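Local coordinates for protein N-(5'-phosphoribosyl)anthranilate isomerase (Thermococcus kodakarensis, PDB 5LHF) that catalyses the isomerisation of N-(5-phospho-beta-D-ribosyl)anthranilate to 1-(2-carboxyphenylamino)-1-deoxy-D-ribulose 5-phosphate, the third of five steps from chorismate to tryptophan, at residues A[79-84]-A[101-106]; A[132-137]-A[158-163]. All coordinates share one frame; numbering follows the deposited sequence.

Contact 1. Residues A[79-84]-A[101-106]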
loop_
_atom_site.group_PDB
_atom_site.type_symbol
_atom_site.label_atom_id
_atom_site.label_comp_id
_atom_site.label_asym_id
_atom_site.label_seq_id
_atom_site.Cartn_x
_atom_site.Cartn_y
_atom_site.Cartn_z
ATOM N N ILE A 79 1.604 7.209 -7.159
ATOM C CA ILE A 79 1.685 5.860 -7.700
ATOM C C ILE A 79 2.245 4.935 -6.633
ATOM O O ILE A 79 3.070 5.329 -5.798
ATOM C CB ILE A 79 2.537 5.776 -8.999
ATOM C CG1 ILE A 79 4.006 6.112 -8.746
ATOM C CG2 ILE A 79 1.962 6.698 -10.077
ATOM C CD1 ILE A 79 4.894 5.913 -9.989
ATOM N N GLN A 80 1.760 3.702 -6.648
ATOM C CA GLN A 80 2.249 2.658 -5.751
ATOM C C GLN A 80 2.873 1.589 -6.632
ATOM O O GLN A 80 2.171 0.901 -7.379
ATOM C CB GLN A 80 1.133 2.093 -4.883
ATOM C CG GLN A 80 1.526 0.845 -4.081
ATOM C CD GLN A 80 0.544 0.570 -2.949
ATOM O OE1 GLN A 80 -0.079 1.484 -2.413
ATOM N NE2 GLN A 80 0.340 -0.693 -2.647
ATOM N N VAL A 81 4.190 1.462 -6.544
ATOM C CA VAL A 81 4.949 0.549 -7.391
ATOM C C VAL A 81 5.098 -0.766 -6.635
ATOM O O VAL A 81 5.843 -0.852 -5.651
ATOM C CB VAL A 81 6.305 1.152 -7.767
ATOM C CG1 VAL A 81 7.159 0.161 -8.552
ATOM C CG2 VAL A 81 6.094 2.412 -8.576
ATOM N N HIS A 82 4.353 -1.776 -7.077
ATOM C CA HIS A 82 4.342 -3.132 -6.532
ATOM C C HIS A 82 5.222 -4.058 -7.350
ATOM O O HIS A 82 4.812 -5.165 -7.709
ATOM C CB HIS A 82 2.915 -3.669 -6.493
ATOM C CG HIS A 82 2.300 -3.672 -5.131
ATOM N ND1 HIS A 82 2.587 -4.634 -4.189
ATOM C CD2 HIS A 82 1.401 -2.841 -4.558
ATOM C CE1 HIS A 82 1.905 -4.387 -3.087
ATOM N NE2 HIS A 82 1.175 -3.306 -3.287
ATOM N N SER A 83 6.416 -3.601 -7.700
ATOM C CA SER A 83 7.333 -4.361 -8.531
ATOM C C SER A 83 8.735 -3.868 -8.228
ATOM O O SER A 83 8.922 -2.874 -7.521
ATOM C CB SER A 83 7.018 -4.219 -10.023
ATOM O OG SER A 83 7.632 -3.064 -10.565
ATOM N N ASP A 84 9.724 -4.582 -8.760
ATOM C CA ASP A 84 11.129 -4.233 -8.560
ATOM C C ASP A 84 11.689 -3.475 -9.756
ATOM O O ASP A 84 12.805 -3.738 -10.214
ATOM C CB ASP A 84 11.957 -5.481 -8.255
ATOM C CG ASP A 84 11.676 -6.625 -9.212
ATOM O OD1 ASP A 84 11.439 -6.358 -10.407
ATOM O OD2 ASP A 84 11.687 -7.794 -8.768
ATOM N N VAL A 101 5.699 8.736 -4.954
ATOM C CA VAL A 101 5.820 7.288 -5.065
ATOM C C VAL A 101 5.752 6.635 -3.693
ATOM O O VAL A 101 6.444 7.057 -2.755
ATOM C CB VAL A 101 7.113 6.871 -5.786
ATOM C CG1 VAL A 101 7.152 5.350 -5.931
ATOM C CG2 VAL A 101 7.196 7.554 -7.143
ATOM N N MET A 102 4.923 5.598 -3.587
ATOM C CA MET A 102 5.002 4.631 -2.500
ATOM C C MET A 102 5.504 3.332 -3.111
ATOM O O MET A 102 4.914 2.824 -4.069
ATOM C CB MET A 102 3.652 4.451 -1.800
ATOM C CG MET A 102 3.606 3.323 -0.726
ATOM S SD MET A 102 2.572 3.653 0.734
ATOM C CE MET A 102 1.010 4.060 -0.046
ATOM N N LYS A 103 6.624 2.826 -2.611
ATOM C CA LYS A 103 7.189 1.588 -3.122
ATOM C C LYS A 103 6.822 0.447 -2.184
ATOM O O LYS A 103 7.020 0.554 -0.973
ATOM C CB LYS A 103 8.708 1.698 -3.256
ATOM C CG LYS A 103 9.386 0.396 -3.647
ATOM C CD LYS A 103 9.481 0.200 -5.157
ATOM C CE LYS A 103 10.388 -0.992 -5.466
ATOM N NZ LYS A 103 9.727 -2.295 -5.196
ATOM N N ALA A 104 6.299 -0.638 -2.743
ATOM C CA ALA A 104 5.964 -1.831 -1.975
ATOM C C ALA A 104 7.099 -2.848 -2.029
ATOM O O ALA A 104 7.669 -3.106 -3.094
ATOM C CB ALA A 104 4.663 -2.450 -2.496
ATOM N N PHE A 105 7.433 -3.416 -0.868
ATOM C CA PHE A 105 8.473 -4.428 -0.726
ATOM C C PHE A 105 7.878 -5.684 -0.109
ATOM O O PHE A 105 7.166 -5.606 0.897
ATOM C CB PHE A 105 9.626 -3.939 0.165
ATOM C CG PHE A 105 10.399 -2.791 -0.408
ATOM C CD1 PHE A 105 11.497 -3.016 -1.226
ATOM C CD2 PHE A 105 10.028 -1.485 -0.133
ATOM C CE1 PHE A 105 12.212 -1.954 -1.755
ATOM C CE2 PHE A 105 10.742 -0.421 -0.657
ATOM C CZ PHE A 105 11.839 -0.658 -1.469
ATOM N N MET A 106 8.187 -6.838 -0.689
ATOM C CA MET A 106 7.851 -8.093 -0.034
ATOM C C MET A 106 8.781 -8.311 1.155
ATOM O O MET A 106 9.961 -7.950 1.120
ATOM C CB MET A 106 7.958 -9.262 -1.012
ATOM C CG MET A 106 6.907 -9.267 -2.115
ATOM S SD MET A 106 7.126 -10.632 -3.282
ATOM C CE MET A 106 8.761 -10.268 -3.925
#
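Lys103 reaches across to the backbone of Val81 and Ser83 with a side chain bent at two places. Its CB leaves the sheet on the same face as Val81 and Val101, and CG stands anti to the backbone N. A turn at chi2 (89°) then swings CD toward the neighbouring strand, where it lies 4.1 Å from Val81 CG1 and close to Val81 O. CE passes beside Ser83 O on the way to NZ. A second bend, at chi4, brings NZ between two carbonyls. Lys103 NZ donates to Ser83 O from above the carbonyl plane, at a short 2.5 Å whose exact value is doubtful. Lys103 NZ also donates to Ala104 O at 3.1 Å, and it sits over one face of the Phe105 ring, offset toward the rim.

Strand 78-81, helix 87-97 and strand 100-106 form a beta-alpha-beta unit of the TIM barrel, and here its two parallel strands pair directly. Met102 N donates to Ile79 O at 2.9 Å, Val81 N to Met102 O, and Ala104 N to Val81 O. Ile79 CG1 meets Val101 CG2 at 3.9 Å on the face covered by helix 87-97. On the other face Gln80 and Met102 lie side by side, Gln80 OE1 lying 3.7 Å from Met102 CE; Lys7 donates a hydrogen bond to that OE1. His82 follows the end of strand 78-81, and Ala104 CB sits over the centre of its ring, a CH-pi contact 3.5 Å from the centroid.

Contact 2. Residues A[132-137]-A[158-163]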
loop_
_atom_site.group_PDB
_atom_site.type_symbol
_atom_site.label_atom_id
_atom_site.label_comp_id
_atom_site.label_asym_id
_atom_site.label_seq_id
_atom_site.Cartn_x
_atom_site.Cartn_y
_atom_site.Cartn_z
ATOM N N LYS A 132 7.192 7.136 0.354
ATOM C CA LYS A 132 6.663 6.207 1.342
ATOM C C LYS A 132 7.120 4.792 1.037
ATOM O O LYS A 132 7.283 4.407 -0.124
ATOM C CB LYS A 132 5.127 6.244 1.405
ATOM C CG LYS A 132 4.538 7.450 2.126
ATOM C CD LYS A 132 3.055 7.225 2.424
ATOM C CE LYS A 132 2.360 8.478 2.958
ATOM N NZ LYS A 132 2.627 8.743 4.392
ATOM N N ILE A 133 7.300 4.020 2.106
ATOM C CA ILE A 133 7.719 2.625 2.056
ATOM C C ILE A 133 6.559 1.774 2.546
ATOM O O ILE A 133 6.093 1.950 3.681
ATOM C CB ILE A 133 8.957 2.378 2.934
ATOM C CG1 ILE A 133 10.176 3.147 2.410
ATOM C CG2 ILE A 133 9.236 0.888 3.081
ATOM C CD1 ILE A 133 10.622 2.704 1.069
ATOM N N LEU A 134 6.088 0.851 1.710
ATOM C CA LEU A 134 5.077 -0.113 2.125
ATOM C C LEU A 134 5.716 -1.486 2.268
ATOM O O LEU A 134 6.453 -1.929 1.380
ATOM C CB LEU A 134 3.914 -0.164 1.127
ATOM C CG LEU A 134 2.686 -0.992 1.514
ATOM C CD1 LEU A 134 1.388 -0.305 1.008
ATOM C CD2 LEU A 134 2.797 -2.403 0.930
ATOM N N LEU A 135 5.436 -2.152 3.386
ATOM C CA LEU A 135 5.919 -3.505 3.640
ATOM C C LEU A 135 4.738 -4.461 3.511
ATOM O O LEU A 135 3.799 -4.415 4.315
ATOM C CB LEU A 135 6.580 -3.617 5.021
ATOM C CG LEU A 135 7.852 -2.796 5.271
ATOM C CD1 LEU A 135 8.500 -3.124 6.627
ATOM C CD2 LEU A 135 8.846 -2.997 4.144
ATOM N N ASP A 136 4.791 -5.333 2.514
ATOM C CA ASP A 136 3.701 -6.259 2.215
ATOM C C ASP A 136 3.989 -7.605 2.880
ATOM O O ASP A 136 4.815 -8.381 2.392
ATOM C CB ASP A 136 3.551 -6.398 0.704
ATOM C CG ASP A 136 2.296 -7.141 0.310
ATOM O OD1 ASP A 136 2.291 -7.734 -0.780
ATOM O OD2 ASP A 136 1.318 -7.142 1.089
ATOM N N THR A 137 3.288 -7.897 3.973
ATOM C CA THR A 137 3.512 -9.107 4.759
ATOM C C THR A 137 2.726 -10.294 4.198
ATOM O O THR A 137 1.688 -10.133 3.553
ATOM C CB THR A 137 3.119 -8.878 6.218
ATOM O OG1 THR A 137 1.718 -8.598 6.296
ATOM C CG2 THR A 137 3.889 -7.705 6.795
ATOM N N PRO A 158 9.425 5.512 8.493
ATOM C CA PRO A 158 7.987 5.527 8.824
ATOM C C PRO A 158 7.194 4.685 7.824
ATOM O O PRO A 158 6.567 5.168 6.886
ATOM C CB PRO A 158 7.642 7.016 8.750
ATOM C CG PRO A 158 8.584 7.557 7.729
ATOM C CD PRO A 158 9.861 6.767 7.855
ATOM N N ILE A 159 7.230 3.372 8.020
ATOM C CA ILE A 159 6.734 2.462 6.992
ATOM C C ILE A 159 5.214 2.338 7.086
ATOM O O ILE A 159 4.595 2.631 8.113
ATOM C CB ILE A 159 7.418 1.085 7.097
ATOM C CG1 ILE A 159 7.067 0.399 8.419
ATOM C CG2 ILE A 159 8.944 1.220 6.933
ATOM C CD1 ILE A 159 6.168 -0.801 8.277
ATOM N N VAL A 160 4.609 1.906 5.982
ATOM C CA VAL A 160 3.197 1.552 5.923
ATOM C C VAL A 160 3.114 0.031 5.936
ATOM O O VAL A 160 3.653 -0.633 5.041
ATOM C CB VAL A 160 2.519 2.121 4.663
ATOM C CG1 VAL A 160 1.046 1.700 4.602
ATOM C CG2 VAL A 160 2.642 3.640 4.610
ATOM N N LEU A 161 2.461 -0.527 6.950
ATOM C CA LEU A 161 2.321 -1.974 7.082
ATOM C C LEU A 161 1.098 -2.453 6.312
ATOM O O LEU A 161 0.010 -1.881 6.451
ATOM C CB LEU A 161 2.188 -2.369 8.552
ATOM C CG LEU A 161 2.138 -3.872 8.869
ATOM C CD1 LEU A 161 3.443 -4.574 8.520
ATOM C CD2 LEU A 161 1.770 -4.075 10.363
ATOM N N ALA A 162 1.271 -3.509 5.511
ATOM C CA ALA A 162 0.192 -4.016 4.669
ATOM C C ALA A 162 0.220 -5.536 4.658
ATOM O O ALA A 162 1.181 -6.170 5.107
ATOM C CB ALA A 162 0.296 -3.487 3.231
ATOM N N GLY A 163 -0.842 -6.117 4.105
ATOM C CA GLY A 163 -0.904 -7.553 3.923
ATOM C C GLY A 163 -1.804 -8.266 4.910
ATOM O O GLY A 163 -1.424 -8.491 6.060
HETATM O O HOH W 1 8.013 4.859 4.536
#
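This is a parallel strand pairing in the barrel wall, running from Ile133 beside Ile159 to Thr137 beside Gly163. Four backbone bonds hold it: Val160 N to Ile133 O at 2.7 Å, Leu135 N to Val160 O, Ala162 N to Leu135 O and Thr137 N to Ala162 O. Before the first of them, a water accepts from Ile133 N and donates to Pro158 O, bridging the two segments. Strand 132-136, helix 143-156 and strand 160-162 make up a beta-alpha-beta unit of the TIM barrel, and the two faces of the pair differ accordingly. Toward the helix, Leu135 CD1 meets Ile159 CD1 at 3.7 Å, the side chains crossing at about a right angle. On the opposite face Leu134 leans on Ala162, CD2 being 3.6 Å from Ala162 CB, while CD1 lies near both Ala162 CB and Val160 CG1. Thr137 OG1 stands between the backbone N and the carbonyl carbon (chi1 63°), and from there donates to Ala162 O at 2.8 Å; with Thr137 N as the second donor, that carbonyl is gripped twice by one residue. Thr137 CG2 lies 3.6 Å from Leu161 CD1. An alanine here would probably leave Ala162 O with only one of these two donors, Thr137 N, and open a gap beside Leu161 CD1. Gly163 has a positive phi (105°), and a CB on it would clash with Thr137 O; its own O accepts from Arg143.

Overall arrangement
From the N terminus the chain first builds three barrel strands, then lays down strand 78-81, passes through helix 87-97 and returns along strand 100-106, where contact 1 closes the loop. Helix 114-126 then leads to strand 132-136, and contact 2 closes the next unit after helix 143-156, when strand 160-162 arrives. The two loops follow in series, neither nested nor crossing. The second strand of contact 1 and the first of contact 2, 100-106 and 132-136, are themselves neighbours, probably joined by Leu134 N to Lys103 O and Phe105 N to Leu134 O. Phe105 also packs on Ile133, and Met102 on Lys132. Together the contacts cover the fourth to seventh strands of the eight-stranded barrel.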